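Local coordinates for isocitrate dehydrogenase [NAD] subunit 2, mitochondrial (PDB 3BLX), which catalyses, within the hetero-octameric mitochondrial enzyme, the NAD-dependent oxidative decarboxylation of isocitrate to 2-oxoglutarate in the citric acid cycle, at residues 265-279 against 297-309. Numbering follows the deposited sequence.
Sequences TPSANIGHKISIFEA and ALLLSSVMMLNHM
With CG anti to its own carbonyl carbon (chi1 -62°), F277 stands its ring off strand 275-279 against helix 297-309, where M305, its CG anti to the backbone N (chi1 -174°), lays CB and CG over the same ring face as its CA, on the CD2 side. The pair illustrates how one aromatic residue can key a helix onto a sheet. M305 CA sits 3.7 Å from the F277 ring centroid, a CH-pi contact; M305 SD lies obliquely, 5.3 Å from that centroid, a Met-aromatic contact. M304 CB packs against F277 CD1 at 3.8 Å, and H308 meets the ring edge, its ND1 3.6 Å from F277 CZ, with the two planes inclined at 44°. Beyond it, H308 CE1 approaches S275 OG, while NE2 is hydrogen-bonded to the carbonyl O of G9. Cutting F277 back to an alanine would probably open a gap between sheet and helix and take from M305 CA the ring face it covers and from H308 its neighbour at CZ.

Along strand 266-271 the bent end of M304 takes over: SD rests 3.7 Å from P266 CB and CE reaches the methyl of A268, while P266 CG lies beside L300 CB. At the same, open end of the hairpin as P266, A279 CB meets A297 CB, 3.6 Å apart, and S301 OG stands 3.1 Å from E278 O. M305 also touches V82 and L84 of strand 82-85. The antiparallel hairpin 266-279, roofed by a helix running nearly antiparallel to strand 275-279, is part of the mixed-sheet alpha/beta fold of the isocitrate and isopropylmalate dehydrogenases.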
loop_
_atom_site.group_PDB
_atom_site.type_symbol
_atom_site.label_atom_id
_atom_site.label_comp_id
_atom_site.label_asym_id
_atom_site.label_seq_id
_atom_site.Cartn_x
_atom_site.Cartn_y
_atom_site.Cartn_z
ATOM N N THR B 265 17.346 43.762 19.824
ATOM C CA THR B 265 17.968 42.878 20.797
ATOM C C THR B 265 19.434 42.550 20.518
ATOM O O THR B 265 19.786 42.023 19.449
ATOM C CB THR B 265 17.177 41.570 20.920
ATOM O OG1 THR B 265 15.806 41.864 21.220
ATOM C CG2 THR B 265 17.771 40.705 22.018
ATOM N N PRO B 266 20.292 42.860 21.493
ATOM C CA PRO B 266 21.724 42.561 21.541
ATOM C C PRO B 266 21.930 41.171 22.122
ATOM O O PRO B 266 21.051 40.664 22.832
ATOM C CB PRO B 266 22.275 43.582 22.547
ATOM C CG PRO B 266 21.092 44.297 23.104
ATOM C CD PRO B 266 19.847 43.605 22.675
ATOM N N SER B 267 23.082 40.574 21.843
ATOM C CA SER B 267 23.397 39.284 22.398
ATOM C C SER B 267 24.898 39.121 22.455
ATOM O O SER B 267 25.634 39.693 21.644
ATOM C CB SER B 267 22.753 38.151 21.583
ATOM O OG SER B 267 23.643 37.611 20.620
ATOM N N ALA B 268 25.342 38.349 23.434
ATOM C CA ALA B 268 26.744 38.111 23.620
ATOM C C ALA B 268 26.969 36.610 23.680
ATOM O O ALA B 268 26.180 35.872 24.271
ATOM C CB ALA B 268 27.203 38.763 24.871
ATOM N N ASN B 269 28.042 36.158 23.053
ATOM C CA ASN B 269 28.421 34.767 23.109
ATOM C C ASN B 269 29.769 34.641 23.753
ATOM O O ASN B 269 30.765 34.959 23.148
ATOM C CB ASN B 269 28.421 34.192 21.706
ATOM C CG ASN B 269 27.026 33.975 21.188
ATOM O OD1 ASN B 269 26.389 32.990 21.523
ATOM N ND2 ASN B 269 26.532 34.905 20.394
ATOM N N ILE B 270 29.794 34.199 25.001
ATOM C CA ILE B 270 31.016 34.270 25.783
ATOM C C ILE B 270 31.743 32.941 25.785
ATOM O O ILE B 270 31.137 31.911 26.069
ATOM C CB ILE B 270 30.742 34.731 27.240
ATOM C CG1 ILE B 270 30.578 36.254 27.294
ATOM C CG2 ILE B 270 31.872 34.341 28.149
ATOM C CD1 ILE B 270 29.374 36.771 26.551
ATOM N N GLY B 271 33.031 32.969 25.438
ATOM C CA GLY B 271 33.897 31.815 25.590
ATOM C C GLY B 271 34.985 32.030 26.626
ATOM O O GLY B 271 35.110 33.112 27.178
ATOM N N HIS B 272 35.787 30.999 26.874
ATOM C CA HIS B 272 36.844 31.077 27.878
ATOM C C HIS B 272 37.817 32.220 27.593
ATOM O O HIS B 272 38.284 32.901 28.521
ATOM C CB HIS B 272 37.586 29.739 28.006
ATOM C CG HIS B 272 36.907 28.746 28.908
ATOM N ND1 HIS B 272 36.877 28.883 30.281
ATOM C CD2 HIS B 272 36.242 27.595 28.631
ATOM C CE1 HIS B 272 36.223 27.862 30.809
ATOM N NE2 HIS B 272 35.829 27.064 29.830
ATOM N N LYS B 273 38.109 32.446 26.315
ATOM C CA LYS B 273 38.963 33.567 25.937
ATOM C C LYS B 273 38.313 34.470 24.885
ATOM O O LYS B 273 38.309 35.694 25.030
ATOM C CB LYS B 273 40.335 33.068 25.477
ATOM C CG LYS B 273 40.282 31.890 24.521
ATOM C CD LYS B 273 41.640 31.641 23.866
ATOM C CE LYS B 273 41.532 30.634 22.724
ATOM N NZ LYS B 273 42.781 30.579 21.916
ATOM N N ILE B 274 37.756 33.870 23.835
ATOM C CA ILE B 274 37.089 34.645 22.781
ATOM C C ILE B 274 35.648 34.981 23.173
ATOM O O ILE B 274 35.036 34.262 23.956
ATOM C CB ILE B 274 37.075 33.902 21.407
ATOM C CG1 ILE B 274 38.480 33.470 20.971
ATOM C CG2 ILE B 274 36.468 34.762 20.333
ATOM C CD1 ILE B 274 38.796 32.007 21.272
ATOM N N SER B 275 35.117 36.077 22.637
ATOM C CA SER B 275 33.717 36.448 22.842
ATOM C C SER B 275 33.188 37.214 21.646
ATOM O O SER B 275 33.771 38.198 21.221
ATOM C CB SER B 275 33.545 37.294 24.107
ATOM O OG SER B 275 33.686 36.515 25.277
ATOM N N ILE B 276 32.060 36.776 21.118
ATOM C CA ILE B 276 31.502 37.367 19.921
ATOM C C ILE B 276 30.197 38.044 20.264
ATOM O O ILE B 276 29.443 37.535 21.072
ATOM C CB ILE B 276 31.277 36.287 18.877
ATOM C CG1 ILE B 276 32.622 35.646 18.527
ATOM C CG2 ILE B 276 30.589 36.851 17.667
ATOM C CD1 ILE B 276 32.575 34.712 17.348
ATOM N N PHE B 277 29.939 39.201 19.665
ATOM C CA PHE B 277 28.786 40.018 20.016
ATOM C C PHE B 277 28.015 40.304 18.773
ATOM O O PHE B 277 28.600 40.656 17.764
ATOM C CB PHE B 277 29.250 41.325 20.663
ATOM C CG PHE B 277 29.996 41.117 21.940
ATOM C CD1 PHE B 277 29.368 41.303 23.169
ATOM C CD2 PHE B 277 31.321 40.688 21.924
ATOM C CE1 PHE B 277 30.063 41.094 24.371
ATOM C CE2 PHE B 277 32.031 40.470 23.126
ATOM C CZ PHE B 277 31.402 40.681 24.347
ATOM N N GLU B 278 26.701 40.148 18.828
ATOM C CA GLU B 278 25.901 40.210 17.615
ATOM C C GLU B 278 24.482 40.621 17.881
ATOM O O GLU B 278 23.960 40.406 18.967
ATOM C CB GLU B 278 25.892 38.847 16.918
ATOM C CG GLU B 278 25.508 37.657 17.797
ATOM C CD GLU B 278 25.363 36.321 17.020
ATOM O OE1 GLU B 278 25.124 36.331 15.789
ATOM O OE2 GLU B 278 25.479 35.244 17.652
ATOM N N ALA B 279 23.851 41.211 16.874
ATOM C CA ALA B 279 22.414 41.370 16.904
ATOM C C ALA B 279 21.808 40.003 16.578
ATOM O O ALA B 279 22.484 39.160 16.007
ATOM C CB ALA B 279 21.986 42.398 15.895
ATOM N N ALA B 297 20.311 47.458 17.349
ATOM C CA ALA B 297 20.622 46.133 17.858
ATOM C C ALA B 297 22.115 45.896 17.800
ATOM O O ALA B 297 22.726 45.523 18.793
ATOM C CB ALA B 297 19.887 45.100 17.062
ATOM N N LEU B 298 22.716 46.125 16.637
ATOM C CA LEU B 298 24.163 45.977 16.532
ATOM C C LEU B 298 24.906 47.000 17.426
ATOM O O LEU B 298 25.910 46.669 18.062
ATOM C CB LEU B 298 24.625 46.025 15.069
ATOM C CG LEU B 298 26.088 45.633 14.818
ATOM C CD1 LEU B 298 26.432 44.318 15.495
ATOM C CD2 LEU B 298 26.395 45.554 13.346
ATOM N N LEU B 299 24.400 48.228 17.495
ATOM C CA LEU B 299 24.995 49.255 18.367
ATOM C C LEU B 299 25.043 48.848 19.835
ATOM O O LEU B 299 26.048 49.053 20.532
ATOM C CB LEU B 299 24.227 50.569 18.239
ATOM C CG LEU B 299 24.855 51.733 17.479
ATOM C CD1 LEU B 299 26.023 51.301 16.624
ATOM C CD2 LEU B 299 23.773 52.451 16.656
ATOM N N LEU B 300 23.942 48.272 20.303
ATOM C CA LEU B 300 23.842 47.881 21.692
ATOM C C LEU B 300 24.735 46.698 21.995
ATOM O O LEU B 300 25.132 46.510 23.138
ATOM C CB LEU B 300 22.392 47.582 22.067
ATOM C CG LEU B 300 21.533 48.839 22.156
ATOM C CD1 LEU B 300 20.060 48.524 22.119
ATOM C CD2 LEU B 300 21.892 49.577 23.425
ATOM N N SER B 301 25.056 45.908 20.973
ATOM C CA SER B 301 25.991 44.800 21.148
ATOM C C SER B 301 27.385 45.371 21.251
ATOM O O SER B 301 28.265 44.766 21.853
ATOM C CB SER B 301 25.930 43.804 19.983
ATOM O OG SER B 301 24.610 43.358 19.728
ATOM N N SER B 302 27.580 46.538 20.637
ATOM C CA SER B 302 28.845 47.269 20.719
ATOM C C SER B 302 29.074 47.669 22.164
ATOM O O SER B 302 30.163 47.495 22.709
ATOM C CB SER B 302 28.803 48.539 19.870
ATOM O OG SER B 302 28.161 48.316 18.640
ATOM N N VAL B 303 28.030 48.220 22.770
ATOM C CA VAL B 303 28.064 48.552 24.175
ATOM C C VAL B 303 28.484 47.354 25.007
ATOM O O VAL B 303 29.385 47.457 25.835
ATOM C CB VAL B 303 26.698 48.998 24.668
ATOM C CG1 VAL B 303 26.785 49.380 26.108
ATOM C CG2 VAL B 303 26.210 50.146 23.844
ATOM N N MET B 304 27.823 46.220 24.796
ATOM C CA MET B 304 28.152 45.013 25.544
ATOM C C MET B 304 29.605 44.615 25.335
ATOM O O MET B 304 30.264 44.130 26.253
ATOM C CB MET B 304 27.253 43.847 25.134
ATOM C CG MET B 304 25.775 44.012 25.432
ATOM S SD MET B 304 24.824 42.498 25.060
ATOM C CE MET B 304 25.327 41.497 26.452
ATOM N N MET B 305 30.090 44.807 24.113
ATOM C CA MET B 305 31.473 44.499 23.768
ATOM C C MET B 305 32.453 45.449 24.480
ATOM O O MET B 305 33.427 45.009 25.104
ATOM C CB MET B 305 31.664 44.554 22.258
ATOM C CG MET B 305 33.028 44.096 21.805
ATOM S SD MET B 305 33.312 44.337 20.060
ATOM C CE MET B 305 32.923 46.086 19.857
ATOM N N LEU B 306 32.188 46.751 24.395
ATOM C CA LEU B 306 32.980 47.748 25.118
ATOM C C LEU B 306 33.095 47.346 26.584
ATOM O O LEU B 306 34.193 47.118 27.090
ATOM C CB LEU B 306 32.348 49.140 24.979
ATOM C CG LEU B 306 32.839 50.109 23.881
ATOM C CD1 LEU B 306 33.686 49.442 22.811
ATOM C CD2 LEU B 306 31.670 50.871 23.255
ATOM N N ASN B 307 31.948 47.233 27.246
ATOM C CA ASN B 307 31.895 46.804 28.642
ATOM C C ASN B 307 32.665 45.521 28.924
ATOM O O ASN B 307 33.117 45.300 30.033
ATOM C CB ASN B 307 30.450 46.636 29.111
ATOM C CG ASN B 307 29.802 47.950 29.485
ATOM O OD1 ASN B 307 30.411 48.783 30.156
ATOM N ND2 ASN B 307 28.559 48.147 29.053
ATOM N N HIS B 308 32.804 44.661 27.931
ATOM C CA HIS B 308 33.496 43.401 28.155
ATOM C C HIS B 308 35.002 43.646 28.069
ATOM O O HIS B 308 35.817 42.875 28.612
ATOM C CB HIS B 308 33.007 42.334 27.158
ATOM C CG HIS B 308 33.792 41.057 27.189
ATOM N ND1 HIS B 308 34.522 40.606 26.110
ATOM C CD2 HIS B 308 33.965 40.137 28.164
ATOM C CE1 HIS B 308 35.111 39.464 26.415
ATOM N NE2 HIS B 308 34.789 39.158 27.659
ATOM N N MET B 309 35.350 44.750 27.407
ATOM C CA MET B 309 36.739 45.113 27.165
ATOM C C MET B 309 37.278 46.036 28.256
ATOM O O MET B 309 38.485 46.090 28.490
ATOM C CB MET B 309 36.896 45.744 25.776
ATOM C CG MET B 309 36.850 44.734 24.641
ATOM S SD MET B 309 37.120 45.440 23.008
ATOM C CE MET B 309 35.883 46.717 23.008
#